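Local coordinates for protein dTDP-4-dehydrorhamnose reductase (Sulfolobus tokodaii, PDB 2GGS) that binds NADPH in a Rossmann-type fold and probably reduces dTDP-4-dehydrorhamnose, at residues H104-Y109 with L136-A141; S146-T151 with T202-V207; A176-Y181 with E233-R238. All coordinates share one frame; numbering follows the deposited sequence.

Contact 1 of 3, residues H104-Y109 with L136-A141; sequences HISTDY and LGETFA. With NDP (NADPH dihydro-nicotinamide-adenine-dinucleotide phosphate), chain C.
His104 meets the helix at Ala141: its CB and the CB of Ala141 stand 3.9 Å apart. CG of His104 is anti to the backbone N (chi1 169°), and Ala141 CB also lies close to CG and CD2. Further along the imidazole, NE2 comes to 4.2 Å from the backbone N of Glu138, beside Gly137, where a CB would point toward the strand and come close to NE2. The other ring nitrogen, ND1, pairs with Asn63 ND2 on the next strand of the sheet. Ile105 does not touch the helix and packs against the cofactor, CG2 at 3.4 Å from the ribose O4D. Ser106 returns to the helix: its OG donates over 2.6 Å to Glu138 OE1, which receives it on the lone pair turned away from OE2. Glu138, its chain extended beyond CG, also brings CG to 3.2 Å from that hydroxyl, and the same OE1 takes a salt bridge from Arg150, so two donors hold this oxygen. The carbonyl O of Ser106 sits 3.1 Å from C6N of the nicotinamide ring. Thr107 OG1 accepts from Tyr109 N at 3.1 Å, an ST turn at the end of the strand, and lies near C5N of NADPH. Strand and helix run roughly antiparallel, with a signed crossing angle of -147°, as the first two elements of a beta-alpha-beta unit in a Rossmann fold, with the strand's end at the nicotinamide.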
loop_
_atom_site.group_PDB
_atom_site.type_symbol
_atom_site.label_atom_id
_atom_site.label_comp_id
_atom_site.label_asym_id
_atom_site.label_seq_id
_atom_site.Cartn_x
_atom_site.Cartn_y
_atom_site.Cartn_z
ATOM N N HIS A 104 7.529 3.654 6.432
ATOM C CA HIS A 104 6.406 4.334 5.823
ATOM C C HIS A 104 6.067 3.607 4.508
ATOM O O HIS A 104 6.960 3.307 3.718
ATOM C CB HIS A 104 6.762 5.802 5.516
ATOM C CG HIS A 104 5.744 6.461 4.649
ATOM N ND1 HIS A 104 4.463 6.718 5.103
ATOM C CD2 HIS A 104 5.769 6.838 3.346
ATOM C CE1 HIS A 104 3.748 7.223 4.118
ATOM N NE2 HIS A 104 4.519 7.332 3.045
ATOM N N ILE A 105 4.784 3.363 4.267
ATOM C CA ILE A 105 4.396 2.627 3.060
ATOM C C ILE A 105 3.980 3.595 1.966
ATOM O O ILE A 105 3.195 4.522 2.193
ATOM C CB ILE A 105 3.263 1.605 3.353
ATOM C CG1 ILE A 105 3.603 0.702 4.569
ATOM C CG2 ILE A 105 2.968 0.785 2.058
ATOM C CD1 ILE A 105 4.924 -0.078 4.473
ATOM N N SER A 106 4.524 3.406 0.757
ATOM C CA SER A 106 4.213 4.279 -0.348
ATOM C C SER A 106 3.752 3.487 -1.586
ATOM O O SER A 106 3.402 2.303 -1.487
ATOM C CB SER A 106 5.383 5.230 -0.648
ATOM O OG SER A 106 5.025 6.271 -1.566
ATOM N N THR A 107 3.701 4.171 -2.722
ATOM C CA THR A 107 2.953 3.671 -3.893
ATOM C C THR A 107 3.692 3.848 -5.220
ATOM O O THR A 107 4.400 4.832 -5.439
ATOM C CB THR A 107 1.529 4.336 -3.972
ATOM O OG1 THR A 107 0.820 3.860 -5.132
ATOM C CG2 THR A 107 1.639 5.874 -4.025
ATOM N N ASP A 108 3.436 2.909 -6.135
ATOM C CA ASP A 108 3.855 2.993 -7.518
ATOM C C ASP A 108 3.219 4.158 -8.289
ATOM O O ASP A 108 3.752 4.594 -9.303
ATOM C CB ASP A 108 3.593 1.633 -8.218
ATOM C CG ASP A 108 2.123 1.239 -8.263
ATOM O OD1 ASP A 108 1.335 1.607 -7.350
ATOM O OD2 ASP A 108 1.747 0.515 -9.218
ATOM N N TYR A 109 2.077 4.694 -7.787
ATOM C CA TYR A 109 1.446 5.857 -8.429
ATOM C C TYR A 109 2.205 7.177 -8.193
ATOM O O TYR A 109 1.793 8.213 -8.678
ATOM C CB TYR A 109 -0.045 6.005 -8.016
ATOM C CG TYR A 109 -0.970 5.020 -8.693
ATOM C CD1 TYR A 109 -0.459 3.841 -9.312
ATOM C CD2 TYR A 109 -2.347 5.254 -8.757
ATOM C CE1 TYR A 109 -1.313 2.932 -9.948
ATOM C CE2 TYR A 109 -3.214 4.329 -9.388
ATOM C CZ TYR A 109 -2.681 3.179 -9.976
ATOM O OH TYR A 109 -3.500 2.245 -10.599
ATOM N N LEU A 136 4.168 13.526 -1.507
ATOM C CA LEU A 136 4.420 14.503 -0.439
ATOM C C LEU A 136 4.625 13.824 0.917
ATOM O O LEU A 136 5.565 14.168 1.633
ATOM C CB LEU A 136 3.326 15.588 -0.418
ATOM C CG LEU A 136 3.234 16.364 -1.747
ATOM C CD1 LEU A 136 2.107 17.391 -1.683
ATOM C CD2 LEU A 136 4.546 17.019 -2.241
ATOM N N GLY A 137 3.846 12.798 1.240
ATOM C CA GLY A 137 4.111 11.991 2.421
ATOM C C GLY A 137 5.495 11.346 2.404
ATOM O O GLY A 137 6.178 11.342 3.420
ATOM N N GLU A 138 5.910 10.823 1.245
ATOM C CA GLU A 138 7.279 10.286 1.131
ATOM C C GLU A 138 8.308 11.326 1.502
ATOM O O GLU A 138 9.360 11.025 2.103
ATOM C CB GLU A 138 7.635 9.882 -0.312
ATOM C CG GLU A 138 7.043 8.662 -0.796
ATOM C CD GLU A 138 7.806 8.116 -1.985
ATOM O OE1 GLU A 138 7.344 7.094 -2.508
ATOM O OE2 GLU A 138 8.841 8.726 -2.386
ATOM N N THR A 139 8.035 12.552 1.092
ATOM C CA THR A 139 8.967 13.647 1.280
ATOM C C THR A 139 9.073 13.950 2.767
ATOM O O THR A 139 10.182 14.105 3.310
ATOM C CB THR A 139 8.552 14.847 0.425
ATOM O OG1 THR A 139 8.427 14.414 -0.950
ATOM C CG2 THR A 139 9.566 15.997 0.516
ATOM N N PHE A 140 7.939 13.987 3.468
ATOM C CA PHE A 140 8.032 14.155 4.921
ATOM C C PHE A 140 8.743 12.988 5.606
ATOM O O PHE A 140 9.387 13.185 6.637
ATOM C CB PHE A 140 6.641 14.279 5.557
ATOM C CG PHE A 140 5.915 15.572 5.264
ATOM C CD1 PHE A 140 6.465 16.822 5.578
ATOM C CD2 PHE A 140 4.630 15.521 4.700
ATOM C CE1 PHE A 140 5.707 18.003 5.348
ATOM C CE2 PHE A 140 3.844 16.697 4.452
ATOM C CZ PHE A 140 4.410 17.941 4.777
ATOM N N ALA A 141 8.582 11.780 5.060
ATOM C CA ALA A 141 9.110 10.533 5.649
ATOM C C ALA A 141 10.614 10.344 5.428
ATOM O O ALA A 141 11.238 9.537 6.127
ATOM C CB ALA A 141 8.358 9.346 5.134
HETATM P PA NDP C . -6.728 0.297 2.864
HETATM O O1A NDP C . -7.575 1.219 2.090
HETATM O O2A NDP C . -7.248 -1.090 2.930
HETATM O O5B NDP C . -6.497 0.807 4.341
HETATM C C5B NDP C . -6.388 2.191 4.620
HETATM C C4B NDP C . -6.132 2.281 6.102
HETATM O O4B NDP C . -5.867 3.653 6.405
HETATM C C3B NDP C . -7.294 1.787 6.948
HETATM O O3B NDP C . -6.778 1.058 8.029
HETATM C C2B NDP C . -7.898 3.109 7.437
HETATM O O2B NDP C . -8.497 2.890 8.679
HETATM C C1B NDP C . -6.633 3.945 7.564
HETATM N N9A NDP C . -6.943 5.378 7.590
HETATM C C8A NDP C . -7.404 6.141 6.560
HETATM N N7A NDP C . -7.586 7.412 7.018
HETATM C C5A NDP C . -7.245 7.433 8.318
HETATM C C6A NDP C . -7.247 8.449 9.281
HETATM N N6A NDP C . -7.754 9.678 8.982
HETATM N N1A NDP C . -6.854 8.105 10.545
HETATM C C2A NDP C . -6.441 6.828 10.906
HETATM N N3A NDP C . -6.458 5.835 9.957
HETATM C C4A NDP C . -6.858 6.147 8.703
HETATM O O3 NDP C . -5.271 0.464 2.171
HETATM P PN NDP C . -4.186 -0.707 1.886
HETATM O O1N NDP C . -3.997 -1.618 2.993
HETATM O O2N NDP C . -4.589 -1.195 0.547
HETATM O O5D NDP C . -2.890 0.203 1.656
HETATM C C5D NDP C . -1.843 0.219 2.621
HETATM C C4D NDP C . -0.747 1.205 2.238
HETATM O O4D NDP C . -0.217 0.813 0.993
HETATM C C3D NDP C . -1.218 2.647 2.070
HETATM O O3D NDP C . -0.118 3.419 2.472
HETATM C C2D NDP C . -1.435 2.790 0.584
HETATM O O2D NDP C . -1.331 4.148 0.194
HETATM C C1D NDP C . -0.270 1.907 0.074
HETATM N N1N NDP C . -0.538 1.429 -1.288
HETATM C C2N NDP C . -1.758 0.861 -1.536
HETATM C C3N NDP C . -2.028 0.212 -2.732
HETATM C C7N NDP C . -3.379 -0.392 -2.940
HETATM O O7N NDP C . -3.731 -0.839 -4.229
HETATM N N7N NDP C . -4.229 -0.484 -1.919
HETATM C C4N NDP C . -0.971 0.124 -3.818
HETATM C C5N NDP C . 0.330 0.808 -3.471
HETATM C C6N NDP C . 0.482 1.413 -2.218
HETATM P P2B NDP C . -10.143 2.759 8.851
HETATM O O1X NDP C . -10.254 2.106 10.170
HETATM O O2X NDP C . -10.687 1.952 7.722
HETATM O O3X NDP C . -10.792 4.167 8.814
#

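Contact 2 of 3, residues S146-T151 with T202-V207; sequences SLIIRT and TGIIHV. With NDP (NADPH dihydro-nicotinamide-adenine-dinucleotide phosphate), chain C.
Arg150 and His206 are joined by a hydrogen bond between their side chains: NH1 donates to NE2 over 3.0 Å, lying close to the ring plane, while guanidinium and imidazole are turned 61° apart. The extended Arg150 chain passes beside the ring, CB nearest CD2 and CD nearest NE2. Ile204 CG2 lies over one guanidinium face, offset toward the rim, 3.8 Å from NH1. Outside the pair, NE bridges to Glu138, and NH1 has a second acceptor in the backbone O of Glu120. Thr151 adds another side-chain bond, OG1 donating to Val207 O at 2.7 Å.

Backbone bonds form a parallel ladder: Gly203 N to Ser146 O, Ile148 N to Gly203 O, Ile205 N to Ile148 O at 2.8 Å, Arg150 N to Ile205 O, and Val207 N to Arg150 O. Ser146 OG is hydrogen-bonded to Ala141 O, at the end of helix 129-141.

Among the apolar contacts, Ile205 CG2 touches Ile149 CG1 at 3.8 Å and Leu147 CD1 at 3.9 Å; farther on, CG2 of Ile149 meets CG2 of Val207.

One face of the pair is thus wholly apolar, with Leu147, Ile149 and Ile205, and the other mixes Ile148 and Ile204 with Arg150 and His206; there, NE2 as acceptor is consistent with a neutral His206 that would carry its proton on ND1, where weak bonds to backbone oxygens are found.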
loop_
_atom_site.group_PDB
_atom_site.type_symbol
_atom_site.label_atom_id
_atom_site.label_comp_id
_atom_site.label_asym_id
_atom_site.label_seq_id
_atom_site.Cartn_x
_atom_site.Cartn_y
_atom_site.Cartn_z
ATOM N N SER A 146 14.908 6.385 8.556
ATOM C CA SER A 146 13.562 5.823 8.263
ATOM C C SER A 146 13.653 4.955 7.006
ATOM O O SER A 146 14.622 5.061 6.260
ATOM C CB SER A 146 12.525 6.913 8.014
ATOM O OG SER A 146 12.734 7.503 6.756
ATOM N N LEU A 147 12.625 4.150 6.778
ATOM C CA LEU A 147 12.529 3.304 5.573
ATOM C C LEU A 147 11.196 3.619 4.875
ATOM O O LEU A 147 10.150 3.592 5.529
ATOM C CB LEU A 147 12.511 1.825 5.974
ATOM C CG LEU A 147 12.461 0.838 4.814
ATOM C CD1 LEU A 147 13.706 1.016 3.908
ATOM C CD2 LEU A 147 12.320 -0.580 5.362
ATOM N N ILE A 148 11.262 3.888 3.568
ATOM C CA ILE A 148 10.072 4.066 2.714
ATOM C C ILE A 148 10.008 2.789 1.878
ATOM O O ILE A 148 10.979 2.426 1.188
ATOM C CB ILE A 148 10.162 5.295 1.783
ATOM C CG1 ILE A 148 10.030 6.600 2.591
ATOM C CG2 ILE A 148 9.094 5.225 0.671
ATOM C CD1 ILE A 148 10.602 7.810 1.875
ATOM N N ILE A 149 8.864 2.115 1.948
ATOM C CA ILE A 149 8.632 0.919 1.133
ATOM C C ILE A 149 7.605 1.266 0.070
ATOM O O ILE A 149 6.457 1.531 0.411
ATOM C CB ILE A 149 8.118 -0.261 1.989
ATOM C CG1 ILE A 149 9.083 -0.647 3.126
ATOM C CG2 ILE A 149 7.844 -1.460 1.077
ATOM C CD1 ILE A 149 8.575 -1.816 3.962
ATOM N N ARG A 150 8.006 1.278 -1.213
ATOM C CA ARG A 150 7.011 1.535 -2.266
ATOM C C ARG A 150 6.460 0.187 -2.725
ATOM O O ARG A 150 7.203 -0.764 -2.933
ATOM C CB ARG A 150 7.605 2.244 -3.463
ATOM C CG ARG A 150 8.247 3.595 -3.144
ATOM C CD ARG A 150 8.328 4.460 -4.419
ATOM N NE ARG A 150 8.954 5.765 -4.201
ATOM C CZ ARG A 150 10.187 6.080 -4.613
ATOM N NH1 ARG A 150 10.951 5.177 -5.253
ATOM N NH2 ARG A 150 10.665 7.293 -4.379
ATOM N N THR A 151 5.154 0.133 -2.913
ATOM C CA THR A 151 4.504 -1.122 -3.341
ATOM C C THR A 151 3.423 -0.801 -4.380
ATOM O O THR A 151 3.170 0.381 -4.695
ATOM C CB THR A 151 4.012 -1.928 -2.135
ATOM O OG1 THR A 151 3.654 -3.267 -2.512
ATOM C CG2 THR A 151 2.835 -1.259 -1.480
ATOM N N THR A 202 17.098 1.016 6.100
ATOM C CA THR A 202 16.769 2.443 5.972
ATOM C C THR A 202 16.851 2.834 4.494
ATOM O O THR A 202 17.356 2.047 3.671
ATOM C CB THR A 202 17.671 3.364 6.859
ATOM O OG1 THR A 202 19.038 3.287 6.429
ATOM C CG2 THR A 202 17.591 2.985 8.339
ATOM N N GLY A 203 16.329 4.016 4.143
ATOM C CA GLY A 203 16.346 4.500 2.759
ATOM C C GLY A 203 15.019 4.270 2.050
ATOM O O GLY A 203 13.957 4.460 2.648
ATOM N N ILE A 204 15.076 3.883 0.779
ATOM C CA ILE A 204 13.863 3.538 0.027
ATOM C C ILE A 204 14.022 2.104 -0.486
ATOM O O ILE A 204 15.133 1.688 -0.805
ATOM C CB ILE A 204 13.643 4.490 -1.161
ATOM C CG1 ILE A 204 13.648 5.941 -0.674
ATOM C CG2 ILE A 204 12.323 4.160 -1.887
ATOM C CD1 ILE A 204 13.588 6.956 -1.767
ATOM N N ILE A 205 12.941 1.331 -0.503
ATOM C CA ILE A 205 13.000 -0.051 -1.028
ATOM C C ILE A 205 11.687 -0.353 -1.728
ATOM O O ILE A 205 10.634 0.036 -1.230
ATOM C CB ILE A 205 13.366 -1.118 0.049
ATOM C CG1 ILE A 205 13.641 -2.517 -0.552
ATOM C CG2 ILE A 205 12.250 -1.254 1.110
ATOM C CD1 ILE A 205 14.187 -3.511 0.499
ATOM N N HIS A 206 11.770 -0.979 -2.896
ATOM C CA HIS A 206 10.570 -1.423 -3.628
ATOM C C HIS A 206 10.248 -2.847 -3.283
ATOM O O HIS A 206 11.106 -3.740 -3.425
ATOM C CB HIS A 206 10.754 -1.307 -5.142
ATOM C CG HIS A 206 10.769 0.104 -5.630
ATOM N ND1 HIS A 206 10.969 0.435 -6.948
ATOM C CD2 HIS A 206 10.617 1.278 -4.960
ATOM C CE1 HIS A 206 10.926 1.757 -7.075
ATOM N NE2 HIS A 206 10.671 2.284 -5.889
ATOM N N VAL A 207 9.018 -3.099 -2.849
ATOM C CA VAL A 207 8.575 -4.470 -2.574
ATOM C C VAL A 207 7.197 -4.651 -3.255
ATOM O O VAL A 207 6.179 -4.229 -2.719
ATOM C CB VAL A 207 8.481 -4.796 -1.049
ATOM C CG1 VAL A 207 8.102 -6.240 -0.836
ATOM C CG2 VAL A 207 9.788 -4.485 -0.302
HETATM P PA NDP C . -6.728 0.297 2.864
HETATM O O1A NDP C . -7.575 1.219 2.090
HETATM O O2A NDP C . -7.248 -1.090 2.930
HETATM O O5B NDP C . -6.497 0.807 4.341
HETATM C C5B NDP C . -6.388 2.191 4.620
HETATM C C4B NDP C . -6.132 2.281 6.102
HETATM O O4B NDP C . -5.867 3.653 6.405
HETATM C C3B NDP C . -7.294 1.787 6.948
HETATM O O3B NDP C . -6.778 1.058 8.029
HETATM C C2B NDP C . -7.898 3.109 7.437
HETATM O O2B NDP C . -8.497 2.890 8.679
HETATM C C1B NDP C . -6.633 3.945 7.564
HETATM N N9A NDP C . -6.943 5.378 7.590
HETATM C C8A NDP C . -7.404 6.141 6.560
HETATM N N7A NDP C . -7.586 7.412 7.018
HETATM C C5A NDP C . -7.245 7.433 8.318
HETATM C C6A NDP C . -7.247 8.449 9.281
HETATM N N6A NDP C . -7.754 9.678 8.982
HETATM N N1A NDP C . -6.854 8.105 10.545
HETATM C C2A NDP C . -6.441 6.828 10.906
HETATM N N3A NDP C . -6.458 5.835 9.957
HETATM C C4A NDP C . -6.858 6.147 8.703
HETATM O O3 NDP C . -5.271 0.464 2.171
HETATM P PN NDP C . -4.186 -0.707 1.886
HETATM O O1N NDP C . -3.997 -1.618 2.993
HETATM O O2N NDP C . -4.589 -1.195 0.547
HETATM O O5D NDP C . -2.890 0.203 1.656
HETATM C C5D NDP C . -1.843 0.219 2.621
HETATM C C4D NDP C . -0.747 1.205 2.238
HETATM O O4D NDP C . -0.217 0.813 0.993
HETATM C C3D NDP C . -1.218 2.647 2.070
HETATM O O3D NDP C . -0.118 3.419 2.472
HETATM C C2D NDP C . -1.435 2.790 0.584
HETATM O O2D NDP C . -1.331 4.148 0.194
HETATM C C1D NDP C . -0.270 1.907 0.074
HETATM N N1N NDP C . -0.538 1.429 -1.288
HETATM C C2N NDP C . -1.758 0.861 -1.536
HETATM C C3N NDP C . -2.028 0.212 -2.732
HETATM C C7N NDP C . -3.379 -0.392 -2.940
HETATM O O7N NDP C . -3.731 -0.839 -4.229
HETATM N N7N NDP C . -4.229 -0.484 -1.919
HETATM C C4N NDP C . -0.971 0.124 -3.818
HETATM C C5N NDP C . 0.330 0.808 -3.471
HETATM C C6N NDP C . 0.482 1.413 -2.218
HETATM P P2B NDP C . -10.143 2.759 8.851
HETATM O O1X NDP C . -10.254 2.106 10.170
HETATM O O2X NDP C . -10.687 1.952 7.722
HETATM O O3X NDP C . -10.792 4.167 8.814
HETATM O O HOH W 1 14.014 7.165 4.177
#

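Contact 3 of 3, residues A176-Y181 with E233-R238; sequences AFKGYY and EVDEVR
Phe177 turns the rim of its ring toward the 233-238 segment. Glu236 OE2 lies near the ring plane at the edge, 3.9 Å from CE1, with the carboxylate tilted 55° from the ring; Asp235 O approaches the same CE1 obliquely at 3.3 Å. At the root of the side chain CB packs on Val237 CG2. Outside the pair, the ring also meets that of Trp240.

Two backbone bonds join the two segments: Val234 N to Ala176 O, with the donor 39° out of the carbonyl plane, and Lys178 N to Val234 O at 2.8 Å. Lys178 reaches out extended beside Asp235, its CD 3.4 Å from OD1. The salt bridge from NZ to that OD1 is long at 3.7 Å, and a water bonded to both ends bridges it. Another water links Lys178 O with Asp235 O.

On the Ala176 side of the little sheet, Glu233 lays its CG 3.4 Å from Ala176 O and crosses Lys178 CB and CG. OE2 accepts from a water that also donates to Phe177 O at 2.7 Å. An alanine here would probably leave that water without its carboxylate acceptor and uncover the CB and CG of Lys178.

The contact lies at the ends of strands 174-177 and 231-234, which form a separate two-stranded parallel sheet, with Phe160 of helix 160-169 and Arg214 of helix 214-224 packing on Ala176.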
loop_
_atom_site.group_PDB
_atom_site.type_symbol
_atom_site.label_atom_id
_atom_site.label_comp_id
_atom_site.label_asym_id
_atom_site.label_seq_id
_atom_site.Cartn_x
_atom_site.Cartn_y
_atom_site.Cartn_z
ATOM N N ALA A 176 -10.985 -3.674 -18.206
ATOM C CA ALA A 176 -9.624 -3.731 -17.712
ATOM C C ALA A 176 -8.796 -2.659 -18.363
ATOM O O ALA A 176 -8.600 -2.634 -19.576
ATOM C CB ALA A 176 -8.989 -5.143 -17.919
ATOM N N PHE A 177 -8.301 -1.748 -17.525
ATOM C CA PHE A 177 -7.402 -0.714 -17.973
ATOM C C PHE A 177 -6.229 -1.291 -18.765
ATOM O O PHE A 177 -5.564 -2.223 -18.310
ATOM C CB PHE A 177 -6.890 0.075 -16.754
ATOM C CG PHE A 177 -5.906 1.165 -17.087
ATOM C CD1 PHE A 177 -6.262 2.221 -17.938
ATOM C CD2 PHE A 177 -4.627 1.171 -16.510
ATOM C CE1 PHE A 177 -5.357 3.252 -18.239
ATOM C CE2 PHE A 177 -3.699 2.198 -16.805
ATOM C CZ PHE A 177 -4.078 3.258 -17.664
ATOM N N LYS A 178 -5.987 -0.724 -19.944
ATOM C CA LYS A 178 -4.777 -1.032 -20.709
ATOM C C LYS A 178 -3.561 -0.399 -20.050
ATOM O O LYS A 178 -3.277 0.783 -20.265
ATOM C CB LYS A 178 -4.898 -0.562 -22.168
ATOM C CG LYS A 178 -3.735 -0.996 -23.087
ATOM C CD LYS A 178 -3.973 -0.484 -24.519
ATOM C CE LYS A 178 -2.751 -0.519 -25.392
ATOM N NZ LYS A 178 -3.034 0.326 -26.597
ATOM N N GLY A 179 -2.845 -1.207 -19.269
ATOM C CA GLY A 179 -1.626 -0.764 -18.606
ATOM C C GLY A 179 -1.154 -1.832 -17.643
ATOM O O GLY A 179 -1.868 -2.821 -17.412
ATOM N N TYR A 180 0.020 -1.602 -17.064
ATOM C CA TYR A 180 0.798 -2.627 -16.327
ATOM C C TYR A 180 0.840 -2.111 -14.904
ATOM O O TYR A 180 1.072 -0.907 -14.699
ATOM C CB TYR A 180 2.145 -2.827 -16.940
ATOM C CG TYR A 180 2.020 -3.321 -18.374
ATOM C CD1 TYR A 180 1.814 -2.418 -19.392
ATOM C CD2 TYR A 180 2.110 -4.686 -18.679
ATOM C CE1 TYR A 180 1.672 -2.828 -20.686
ATOM C CE2 TYR A 180 1.978 -5.138 -20.023
ATOM C CZ TYR A 180 1.768 -4.183 -21.006
ATOM O OH TYR A 180 1.651 -4.549 -22.340
ATOM N N TYR A 181 0.818 -2.993 -13.929
ATOM C CA TYR A 181 1.545 -2.808 -12.693
ATOM C C TYR A 181 2.126 -4.046 -12.024
ATOM O O TYR A 181 2.379 -5.040 -12.708
ATOM C CB TYR A 181 0.438 -2.150 -11.782
ATOM C CG TYR A 181 -0.755 -3.060 -11.358
ATOM C CD1 TYR A 181 -1.275 -4.059 -12.217
ATOM C CD2 TYR A 181 -1.382 -2.876 -10.123
ATOM C CE1 TYR A 181 -2.327 -4.889 -11.834
ATOM C CE2 TYR A 181 -2.468 -3.679 -9.731
ATOM C CZ TYR A 181 -2.939 -4.690 -10.584
ATOM O OH TYR A 181 -3.974 -5.503 -10.162
ATOM N N GLU A 233 -10.708 -5.119 -22.339
ATOM C CA GLU A 233 -9.653 -4.146 -22.139
ATOM C C GLU A 233 -10.063 -2.801 -22.736
ATOM O O GLU A 233 -10.561 -2.731 -23.868
ATOM C CB GLU A 233 -8.372 -4.638 -22.790
ATOM C CG GLU A 233 -7.110 -3.893 -22.401
ATOM C CD GLU A 233 -5.859 -4.573 -22.942
ATOM O OE1 GLU A 233 -5.922 -5.139 -24.059
ATOM O OE2 GLU A 233 -4.815 -4.591 -22.262
ATOM N N VAL A 234 -9.828 -1.729 -21.988
ATOM C CA VAL A 234 -10.155 -0.374 -22.460
ATOM C C VAL A 234 -8.942 0.563 -22.287
ATOM O O VAL A 234 -8.175 0.411 -21.332
ATOM C CB VAL A 234 -11.415 0.183 -21.738
ATOM C CG1 VAL A 234 -12.648 -0.640 -22.068
ATOM C CG2 VAL A 234 -11.237 0.212 -20.234
ATOM N N ASP A 235 -8.763 1.523 -23.204
ATOM C CA ASP A 235 -7.647 2.485 -23.106
ATOM C C ASP A 235 -7.847 3.343 -21.880
ATOM O O ASP A 235 -6.891 3.691 -21.172
ATOM C CB ASP A 235 -7.589 3.405 -24.333
ATOM C CG ASP A 235 -7.084 2.711 -25.552
ATOM O OD1 ASP A 235 -6.102 1.946 -25.442
ATOM O OD2 ASP A 235 -7.661 2.953 -26.640
ATOM N N GLU A 236 -9.111 3.675 -21.646
ATOM C CA GLU A 236 -9.534 4.408 -20.472
ATOM C C GLU A 236 -10.796 3.781 -19.912
ATOM O O GLU A 236 -11.684 3.383 -20.662
ATOM C CB GLU A 236 -9.744 5.890 -20.817
ATOM C CG GLU A 236 -8.434 6.664 -21.000
ATOM C CD GLU A 236 -7.540 6.584 -19.762
ATOM O OE1 GLU A 236 -8.094 6.504 -18.631
ATOM O OE2 GLU A 236 -6.294 6.590 -19.914
ATOM N N VAL A 237 -10.855 3.665 -18.590
ATOM C CA VAL A 237 -12.006 3.101 -17.917
ATOM C C VAL A 237 -13.045 4.218 -17.781
ATOM O O VAL A 237 -12.712 5.347 -17.406
ATOM C CB VAL A 237 -11.612 2.517 -16.533
ATOM C CG1 VAL A 237 -12.817 1.966 -15.793
ATOM C CG2 VAL A 237 -10.526 1.433 -16.696
ATOM N N ARG A 238 -14.293 3.907 -18.110
ATOM C CA ARG A 238 -15.370 4.884 -17.984
ATOM C C ARG A 238 -15.785 4.990 -16.517
ATOM O O ARG A 238 -15.913 3.979 -15.804
ATOM C CB ARG A 238 -16.556 4.511 -18.893
ATOM C CG ARG A 238 -17.366 3.300 -18.412
ATOM C CD ARG A 238 -17.840 2.387 -19.558
ATOM N NE ARG A 238 -18.776 1.362 -19.087
ATOM C CZ ARG A 238 -19.421 0.510 -19.876
ATOM N NH1 ARG A 238 -19.228 0.539 -21.191
ATOM N NH2 ARG A 238 -20.256 -0.384 -19.349
HETATM O O HOH W 2 -4.467 -4.373 -19.533
HETATM O O HOH W 3 -4.163 3.048 -21.500
HETATM O O HOH W 4 -5.687 0.145 -27.232
#

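Following the chain from the N terminus, contact 1 closes the first loop, bringing helix 129-141 back onto strand 101-107. Contact 2 opens only afterwards, so the two stand in series, yet they touch: a salt bridge runs between them, and strands 101-107 and 147-151 are sheet neighbours. Contact 2 closes at 202-207, adding the outermost strand 203-206 to the seven-stranded parallel sheet. Contact 3 opens inside that loop, at 176-181, and closes beyond it at 233-238, so contacts 2 and 3 cross. Contact 3 ties together the small sheet, its centre about 25 Å from that of contact 1; Tyr181 CB still packs on Asp108.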